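Local atomic coordinates of type I polyketide synthase PikAII (Streptomyces venezuelae, PDB entry 3QP9), a protein that carries a C2-type ketoreductase domain, which probably epimerises the alpha carbon of polyketide intermediates during modular chain assembly. Residues L255-E260 with V346-P351; L280-P285 with C322-A327; A329-L334 with D381-E386. All coordinates share one frame; numbering follows the deposited sequence.

Contact 1 of 3, residues L255-E260 with V346-P351; sequences LVTGAE and VLHLPP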
loop_
_atom_site.group_PDB
_atom_site.type_symbol
_atom_site.label_atom_id
_atom_site.label_comp_id
_atom_site.label_asym_id
_atom_site.label_seq_id
_atom_site.Cartn_x
_atom_site.Cartn_y
_atom_site.Cartn_z
ATOM N N LEU A 255 17.961 13.573 -7.066
ATOM C CA LEU A 255 18.181 12.165 -7.416
ATOM C C LEU A 255 16.966 11.611 -8.078
ATOM O O LEU A 255 15.897 11.782 -7.551
ATOM C CB LEU A 255 18.547 11.391 -6.148
ATOM C CG LEU A 255 18.518 9.862 -6.315
ATOM C CD1 LEU A 255 19.573 9.368 -7.231
ATOM C CD2 LEU A 255 18.711 9.183 -4.956
ATOM N N VAL A 256 17.147 10.896 -9.220
ATOM C CA VAL A 256 16.109 10.188 -9.844
ATOM C C VAL A 256 16.559 8.752 -9.969
ATOM O O VAL A 256 17.592 8.476 -10.550
ATOM C CB VAL A 256 15.801 10.737 -11.239
ATOM C CG1 VAL A 256 14.681 9.970 -11.829
ATOM C CG2 VAL A 256 15.470 12.248 -11.169
ATOM N N THR A 257 15.728 7.842 -9.477
ATOM C CA THR A 257 16.060 6.468 -9.526
ATOM C C THR A 257 15.303 5.794 -10.628
ATOM O O THR A 257 14.268 6.297 -11.146
ATOM C CB THR A 257 15.894 5.680 -8.124
ATOM O OG1 THR A 257 14.490 5.379 -7.902
ATOM C CG2 THR A 257 16.552 6.447 -6.950
ATOM N N GLY A 258 15.845 4.626 -10.964
ATOM C CA GLY A 258 15.432 3.789 -12.066
ATOM C C GLY A 258 15.425 4.500 -13.373
ATOM O O GLY A 258 14.518 4.276 -14.194
ATOM N N ALA A 259 16.439 5.342 -13.574
ATOM C CA ALA A 259 16.617 6.203 -14.756
ATOM C C ALA A 259 16.781 5.519 -16.098
ATOM O O ALA A 259 16.720 6.199 -17.144
ATOM C CB ALA A 259 17.787 7.141 -14.556
ATOM N N GLU A 260 17.018 4.208 -16.104
ATOM C CA GLU A 260 16.988 3.502 -17.389
ATOM C C GLU A 260 15.552 3.415 -17.956
ATOM O O GLU A 260 15.389 3.076 -19.122
ATOM C CB GLU A 260 17.620 2.084 -17.286
ATOM C CG GLU A 260 16.677 1.038 -16.594
ATOM C CD GLU A 260 16.627 1.196 -15.055
ATOM O OE1 GLU A 260 17.233 2.130 -14.509
ATOM O OE2 GLU A 260 16.015 0.363 -14.372
ATOM N N VAL A 346 14.415 13.650 -3.906
ATOM C CA VAL A 346 14.580 12.316 -4.469
ATOM C C VAL A 346 13.274 11.866 -5.188
ATOM O O VAL A 346 12.171 11.980 -4.572
ATOM C CB VAL A 346 14.942 11.290 -3.321
ATOM C CG1 VAL A 346 14.991 9.870 -3.883
ATOM C CG2 VAL A 346 16.226 11.577 -2.780
ATOM N N LEU A 347 13.368 11.416 -6.460
ATOM C CA LEU A 347 12.273 10.866 -7.180
ATOM C C LEU A 347 12.544 9.393 -7.281
ATOM O O LEU A 347 13.429 8.978 -8.007
ATOM C CB LEU A 347 11.987 11.439 -8.611
ATOM C CG LEU A 347 11.774 12.954 -8.574
ATOM C CD1 LEU A 347 11.306 13.450 -9.998
ATOM C CD2 LEU A 347 10.693 13.311 -7.572
ATOM N N HIS A 348 11.816 8.627 -6.481
ATOM C CA HIS A 348 12.055 7.190 -6.430
ATOM C C HIS A 348 11.094 6.364 -7.266
ATOM O O HIS A 348 9.929 6.304 -6.924
ATOM C CB HIS A 348 12.162 6.646 -4.985
ATOM C CG HIS A 348 12.559 5.192 -4.948
ATOM N ND1 HIS A 348 11.911 4.253 -4.167
ATOM C CD2 HIS A 348 13.527 4.519 -5.617
ATOM C CE1 HIS A 348 12.475 3.065 -4.343
ATOM N NE2 HIS A 348 13.454 3.195 -5.233
ATOM N N LEU A 349 11.591 5.707 -8.325
ATOM C CA LEU A 349 10.742 4.987 -9.283
ATOM C C LEU A 349 11.170 3.533 -9.272
ATOM O O LEU A 349 12.041 3.150 -10.050
ATOM C CB LEU A 349 10.810 5.565 -10.716
ATOM C CG LEU A 349 10.224 6.974 -10.875
ATOM C CD1 LEU A 349 11.240 8.059 -10.409
ATOM C CD2 LEU A 349 9.801 7.207 -12.403
ATOM N N PRO A 350 10.619 2.741 -8.331
ATOM C CA PRO A 350 11.014 1.344 -8.253
ATOM C C PRO A 350 10.566 0.559 -9.447
ATOM O O PRO A 350 9.596 0.936 -10.111
ATOM C CB PRO A 350 10.336 0.838 -6.975
ATOM C CG PRO A 350 9.200 1.768 -6.728
ATOM C CD PRO A 350 9.770 3.119 -7.172
ATOM N N PRO A 351 11.280 -0.535 -9.720
ATOM C CA PRO A 351 11.002 -1.298 -10.939
ATOM C C PRO A 351 9.606 -1.882 -10.970
ATOM O O PRO A 351 8.949 -2.132 -9.933
ATOM C CB PRO A 351 12.157 -2.351 -10.989
ATOM C CG PRO A 351 12.631 -2.489 -9.615
ATOM C CD PRO A 351 12.431 -1.088 -8.967
HETATM O O HOH W 1 11.971 3.619 -13.223
#
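The imidazole of His-348 has Thr-257 at its edge, where CB of the threonine lies in the ring plane. One ring face is taken by Pro-350, with CD sitting 3.8 Å above the centre of the His-348 ring. Which way round the imidazole sits is uncertain. The contact joins two neighbouring parallel strands of the Rossmann fold of the ketoreductase domain, at the ends where the chains leave the sheet. Strand 253-256 leads into the loop that corresponds to the glycine-rich loop, which meets the cofactor in dinucleotide-binding relatives.

Two backbone bonds join the strands. Leu-347 N donates to Leu-255 O at 2.8 Å, and Thr-257 N donates to Leu-347 O at 3.0 Å. Both are nearly straight. Beyond them a side chain takes over. OG1 of Thr-257 sits between its own backbone N and carbonyl carbon (chi1 78°), which turns it to Leu-349 N at 2.9 Å. The position of this hydroxyl is less sure, being modelled too close to the imidazole.

Side chains alternate between the faces. Leu-255 and Val-346 lie side by side, with Leu-255 CD2 3.9 Å from Val-346 CG1. On the other face, towards helix 262-274, Val-256 crosses Leu-349 obliquely, CG1 of the valine meeting CD1 of the leucine. At Gly-258, its CA 4.0 Å from Leu-349 O, the chain turns with a positive phi of 55°, which favours glycine. Where the chains part, one water bridges them. It donates to Gly-258 O at 2.8 Å and to Leu-349 O at 3.2 Å.

Contact 2 of 3, residues L280-P285 with C322-A327; sequences LLHTTP and CDLTDA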
loop_
_atom_site.group_PDB
_atom_site.type_symbol
_atom_site.label_atom_id
_atom_site.label_comp_id
_atom_site.label_asym_id
_atom_site.label_seq_id
_atom_site.Cartn_x
_atom_site.Cartn_y
_atom_site.Cartn_z
ATOM N N LEU A 280 21.297 13.559 -10.279
ATOM C CA LEU A 280 22.011 12.346 -10.016
ATOM C C LEU A 280 21.064 11.258 -10.485
ATOM O O LEU A 280 19.953 11.201 -10.032
ATOM C CB LEU A 280 22.313 12.208 -8.506
ATOM C CG LEU A 280 22.935 10.820 -8.164
ATOM C CD1 LEU A 280 24.213 10.590 -8.983
ATOM C CD2 LEU A 280 23.250 10.874 -6.729
ATOM N N LEU A 281 21.500 10.425 -11.404
ATOM C CA LEU A 281 20.611 9.484 -12.058
ATOM C C LEU A 281 21.076 8.097 -11.649
ATOM O O LEU A 281 22.212 7.731 -11.945
ATOM C CB LEU A 281 20.717 9.593 -13.595
ATOM C CG LEU A 281 20.412 10.974 -14.169
ATOM C CD1 LEU A 281 20.500 10.861 -15.606
ATOM C CD2 LEU A 281 19.008 11.424 -13.761
ATOM N N HIS A 282 20.199 7.318 -11.003
ATOM C CA HIS A 282 20.541 5.935 -10.596
ATOM C C HIS A 282 19.884 4.998 -11.588
ATOM O O HIS A 282 18.737 5.280 -12.056
ATOM C CB HIS A 282 20.064 5.649 -9.174
ATOM C CG HIS A 282 19.826 4.204 -8.919
ATOM N ND1 HIS A 282 18.719 3.540 -9.413
ATOM C CD2 HIS A 282 20.611 3.270 -8.347
ATOM C CE1 HIS A 282 18.804 2.262 -9.085
ATOM N NE2 HIS A 282 19.943 2.079 -8.431
ATOM N N THR A 283 20.621 3.956 -11.984
ATOM C CA THR A 283 20.056 2.864 -12.772
ATOM C C THR A 283 20.215 1.526 -12.106
ATOM O O THR A 283 21.198 1.255 -11.429
ATOM C CB THR A 283 20.580 2.711 -14.219
ATOM O OG1 THR A 283 21.951 2.282 -14.196
ATOM C CG2 THR A 283 20.427 4.029 -14.967
ATOM N N THR A 284 19.213 0.700 -12.326
ATOM C CA THR A 284 19.129 -0.600 -11.695
ATOM C C THR A 284 20.069 -1.503 -12.442
ATOM O O THR A 284 20.070 -1.495 -13.679
ATOM C CB THR A 284 17.716 -1.112 -11.814
ATOM O OG1 THR A 284 16.815 -0.008 -11.609
ATOM C CG2 THR A 284 17.453 -2.203 -10.762
ATOM N N PRO A 285 20.897 -2.257 -11.707
ATOM C CA PRO A 285 21.956 -3.107 -12.304
ATOM C C PRO A 285 21.444 -4.020 -13.434
ATOM O O PRO A 285 20.393 -4.618 -13.281
ATOM C CB PRO A 285 22.442 -3.937 -11.105
ATOM C CG PRO A 285 22.163 -3.017 -9.904
ATOM C CD PRO A 285 20.826 -2.413 -10.241
ATOM N N CYS A 322 23.829 0.815 -8.916
ATOM C CA CYS A 322 23.942 -0.080 -7.740
ATOM C C CYS A 322 22.553 -0.510 -7.277
ATOM O O CYS A 322 21.534 0.041 -7.742
ATOM C CB CYS A 322 24.673 0.569 -6.591
ATOM S SG CYS A 322 23.729 1.981 -5.991
ATOM N N ASP A 323 22.550 -1.557 -6.436
ATOM C CA ASP A 323 21.363 -2.194 -5.936
ATOM C C ASP A 323 20.896 -1.398 -4.722
ATOM O O ASP A 323 21.477 -1.466 -3.651
ATOM C CB ASP A 323 21.672 -3.652 -5.602
ATOM C CG ASP A 323 20.487 -4.392 -5.016
ATOM O OD1 ASP A 323 20.746 -5.547 -4.558
ATOM O OD2 ASP A 323 19.317 -3.837 -4.998
ATOM N N LEU A 324 19.847 -0.601 -4.909
ATOM C CA LEU A 324 19.338 0.218 -3.800
ATOM C C LEU A 324 18.631 -0.651 -2.717
ATOM O O LEU A 324 18.326 -0.142 -1.675
ATOM C CB LEU A 324 18.389 1.289 -4.348
ATOM C CG LEU A 324 19.040 2.494 -5.081
ATOM C CD1 LEU A 324 17.919 3.457 -5.477
ATOM C CD2 LEU A 324 20.107 3.209 -4.304
ATOM N N THR A 325 18.377 -1.951 -2.962
ATOM C CA THR A 325 17.822 -2.832 -1.917
ATOM C C THR A 325 18.969 -3.228 -0.945
ATOM O O THR A 325 18.724 -3.796 0.120
ATOM C CB THR A 325 17.119 -4.110 -2.500
ATOM O OG1 THR A 325 18.109 -4.929 -3.131
ATOM C CG2 THR A 325 16.089 -3.695 -3.531
ATOM N N ASP A 326 20.202 -2.833 -1.280
ATOM C CA ASP A 326 21.343 -3.049 -0.393
ATOM C C ASP A 326 21.632 -1.726 0.326
ATOM O O ASP A 326 22.134 -0.753 -0.289
ATOM C CB ASP A 326 22.562 -3.555 -1.174
ATOM C CG ASP A 326 23.864 -3.469 -0.376
ATOM O OD1 ASP A 326 23.818 -3.346 0.858
ATOM O OD2 ASP A 326 24.957 -3.593 -0.946
ATOM N N ALA A 327 21.332 -1.661 1.611
ATOM C CA ALA A 327 21.501 -0.398 2.356
ATOM C C ALA A 327 22.907 0.282 2.256
ATOM O O ALA A 327 22.997 1.495 2.191
ATOM C CB ALA A 327 21.078 -0.591 3.842
#
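His-282 reaches from the end of strand 278-283 to the loop 322-327, where it meets Cys-322 and Leu-324. This is one edge of the Rossmann sheet. In cofactor-binding relatives, the loops after strands 278-283 and 316-321 lie round the adenosine end of the dinucleotide.

The CB of His-282 points toward the loop, and a chi1 of 155° sets CG roughly opposite the backbone N. CG and ND1 lie beneath Leu-324 CD1, which stands 3.8 Å from the His-282 ring centroid, almost on its normal: a CH-pi contact. ND1 also has a weak hydrogen bond with Gly-258 N. CE1 of His-282 lies 3.9 Å from the same Leu-324 CD1. At the ring edge, CD2 of His-282 is 4.1 Å from Cys-322 SG. NE2, the tip, donates to Cys-322 O, near the ring plane, at 2.7 Å (N-H...O angle 151°). Leu-324 CG stands over this side of the ring, 3.5 Å from NE2. The NE2 bond, the weaker ND1 bond and the leucine together favour this rotation of the imidazole.

Pro-285 packs on the same peptide, its CD 3.6 Å from Cys-322 O. Cys-322 N is buried here without a partner in the model. The loop makes a type I beta turn from Asp-323 to Asp-326. Within it Asp-323 makes an Asx turn: its OD2 accepts from Thr-325 N at 2.9 Å, from above the carboxylate plane.

Contact 3 of 3, residues A329-L334 with D381-E386; sequences AAARLL and DRLLRE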
loop_
_atom_site.group_PDB
_atom_site.type_symbol
_atom_site.label_atom_id
_atom_site.label_comp_id
_atom_site.label_asym_id
_atom_site.label_seq_id
_atom_site.Cartn_x
_atom_site.Cartn_y
_atom_site.Cartn_z
ATOM N N ALA A 329 24.864 0.175 -0.338
ATOM C CA ALA A 329 25.017 0.829 -1.631
ATOM C C ALA A 329 24.201 2.125 -1.630
ATOM O O ALA A 329 24.677 3.156 -2.121
ATOM C CB ALA A 329 24.602 -0.042 -2.773
ATOM N N ALA A 330 22.998 2.081 -1.037
ATOM C CA ALA A 330 22.158 3.302 -0.928
ATOM C C ALA A 330 22.894 4.363 -0.114
ATOM O O ALA A 330 22.907 5.519 -0.459
ATOM C CB ALA A 330 20.762 2.953 -0.304
ATOM N N ALA A 331 23.569 3.929 0.954
ATOM C CA ALA A 331 24.368 4.833 1.781
ATOM C C ALA A 331 25.527 5.479 0.984
ATOM O O ALA A 331 25.772 6.676 1.124
ATOM C CB ALA A 331 24.884 4.101 3.071
ATOM N N ARG A 332 26.163 4.676 0.128
ATOM C CA ARG A 332 27.248 5.103 -0.790
ATOM C C ARG A 332 26.737 6.156 -1.742
ATOM O O ARG A 332 27.408 7.175 -1.966
ATOM C CB ARG A 332 27.663 3.943 -1.689
ATOM C CG ARG A 332 29.107 3.576 -1.770
ATOM C CD ARG A 332 29.451 2.645 -0.628
ATOM N NE ARG A 332 30.177 1.417 -0.992
ATOM C CZ ARG A 332 29.622 0.207 -1.232
ATOM N NH1 ARG A 332 30.392 -0.840 -1.499
ATOM N NH2 ARG A 332 28.305 0.002 -1.238
ATOM N N LEU A 333 25.576 5.868 -2.334
ATOM C CA LEU A 333 24.961 6.758 -3.302
ATOM C C LEU A 333 24.831 8.104 -2.659
ATOM O O LEU A 333 25.324 9.108 -3.236
ATOM C CB LEU A 333 23.618 6.260 -3.751
ATOM C CG LEU A 333 22.663 7.190 -4.515
ATOM C CD1 LEU A 333 23.233 7.452 -5.848
ATOM C CD2 LEU A 333 21.443 6.333 -4.736
ATOM N N LEU A 334 24.193 8.140 -1.483
ATOM C CA LEU A 334 23.912 9.443 -0.823
ATOM C C LEU A 334 25.144 10.188 -0.421
ATOM O O LEU A 334 25.169 11.430 -0.485
ATOM C CB LEU A 334 22.989 9.280 0.383
ATOM C CG LEU A 334 21.605 8.719 0.029
ATOM C CD1 LEU A 334 20.961 8.092 1.262
ATOM C CD2 LEU A 334 20.764 9.855 -0.589
ATOM N N ASP A 381 14.494 6.243 3.219
ATOM C CA ASP A 381 13.793 6.931 4.306
ATOM C C ASP A 381 14.650 6.854 5.579
ATOM O O ASP A 381 14.915 7.903 6.254
ATOM C CB ASP A 381 12.359 6.328 4.502
ATOM C CG ASP A 381 11.660 6.926 5.716
ATOM O OD1 ASP A 381 11.562 6.256 6.768
ATOM O OD2 ASP A 381 11.351 8.125 5.659
ATOM N N ARG A 382 15.118 5.655 5.928
ATOM C CA ARG A 382 16.035 5.540 7.094
ATOM C C ARG A 382 17.349 6.350 7.008
ATOM O O ARG A 382 17.637 7.175 7.901
ATOM C CB ARG A 382 16.344 4.092 7.476
ATOM C CG ARG A 382 17.240 4.036 8.720
ATOM C CD ARG A 382 17.291 2.614 9.274
ATOM N NE ARG A 382 17.984 1.638 8.405
ATOM C CZ ARG A 382 19.315 1.522 8.299
ATOM N NH1 ARG A 382 19.855 0.582 7.522
ATOM N NH2 ARG A 382 20.119 2.334 8.975
ATOM N N LEU A 383 18.140 6.157 5.960
ATOM C CA LEU A 383 19.417 6.929 5.854
ATOM C C LEU A 383 19.254 8.446 5.775
ATOM O O LEU A 383 20.108 9.207 6.299
ATOM C CB LEU A 383 20.249 6.419 4.665
ATOM C CG LEU A 383 20.433 4.896 4.713
ATOM C CD1 LEU A 383 20.819 4.391 3.319
ATOM C CD2 LEU A 383 21.477 4.512 5.793
ATOM N N LEU A 384 18.181 8.901 5.117
ATOM C CA LEU A 384 17.867 10.338 5.043
ATOM C C LEU A 384 17.392 10.881 6.374
ATOM O O LEU A 384 17.609 12.063 6.678
ATOM C CB LEU A 384 16.811 10.655 3.987
ATOM C CG LEU A 384 17.182 10.448 2.500
ATOM C CD1 LEU A 384 16.096 10.906 1.545
ATOM C CD2 LEU A 384 18.545 11.092 2.137
ATOM N N ARG A 385 16.691 10.037 7.127
ATOM C CA ARG A 385 16.237 10.357 8.481
ATOM C C ARG A 385 17.507 10.519 9.315
ATOM O O ARG A 385 17.686 11.532 9.995
ATOM C CB ARG A 385 15.306 9.221 9.009
ATOM C CG ARG A 385 13.885 9.692 9.509
ATOM C CD ARG A 385 12.727 8.616 9.532
ATOM N NE ARG A 385 13.128 7.199 9.490
ATOM C CZ ARG A 385 13.775 6.509 10.449
ATOM N NH1 ARG A 385 14.171 7.084 11.594
ATOM N NH2 ARG A 385 14.053 5.222 10.238
ATOM N N GLU A 386 18.403 9.534 9.214
ATOM C CA GLU A 386 19.633 9.454 10.014
ATOM C C GLU A 386 20.635 10.605 9.703
ATOM O O GLU A 386 21.451 10.981 10.548
ATOM C CB GLU A 386 20.237 8.012 9.950
ATOM C CG GLU A 386 19.672 7.061 11.076
ATOM C CD GLU A 386 19.782 5.496 10.859
ATOM O OE1 GLU A 386 18.972 4.720 11.470
ATOM O OE2 GLU A 386 20.695 5.053 10.127
#
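Leu-334 and Leu-383 both carry CG anti to the carbonyl carbon, with chi1 of -62° and -52°, and this sends each side chain toward the other helix. CD1 of Leu-334 rests 3.9 Å from Leu-383 CB. The second branch of Leu-334 meets a different residue: CD2 lies 3.7 Å from CD2 of Leu-384, the two side chains crossing at about a right angle. Leu-383 in turn sends CD1 against the backbone of helix 327-335, 3.7 Å from Ala-331 N. The same methyl lies 3.9 Å from Ala-330 CB and 4.1 Å from Ala-331 CB. The small alanines let it come down on the helix backbone.

The two helices lie on one side of the Rossmann sheet and precede and follow strand 343-348 in the chain. Leu-334 and Leu-384 both touch Leu-343 of that strand. The segment axes approach to 10.3 Å and cross at -47°. The side chains that meet between the helices are all apolar.

Beside the contact, Asp-381 OD1 pairs with Arg-385 in the same helix, while its OD2 forms a salt bridge with Arg-430 beyond it.

In the fold
All three contacts belong to the ketoreductase domain. Contact 1 is core: it joins two strands by backbone bonds and is almost wholly buried. Contact 2 lies beside it at the edge of the same sheet, partly buried, and depends on a histidine side chain bonded to a loop carbonyl. The two meet directly, since Val-256 O accepts from His-282 N at 2.9 Å. Contact 3 is also partly buried but made by apolar side chains, on helices that flank the sheet. Leu-333 connects it with both others: its CD2 is 4.0 Å from Leu-255 CD2 and 3.4 Å from Leu-324 CD2. Contact 2 leads into contact 3, as its loop runs on into helix 327-335.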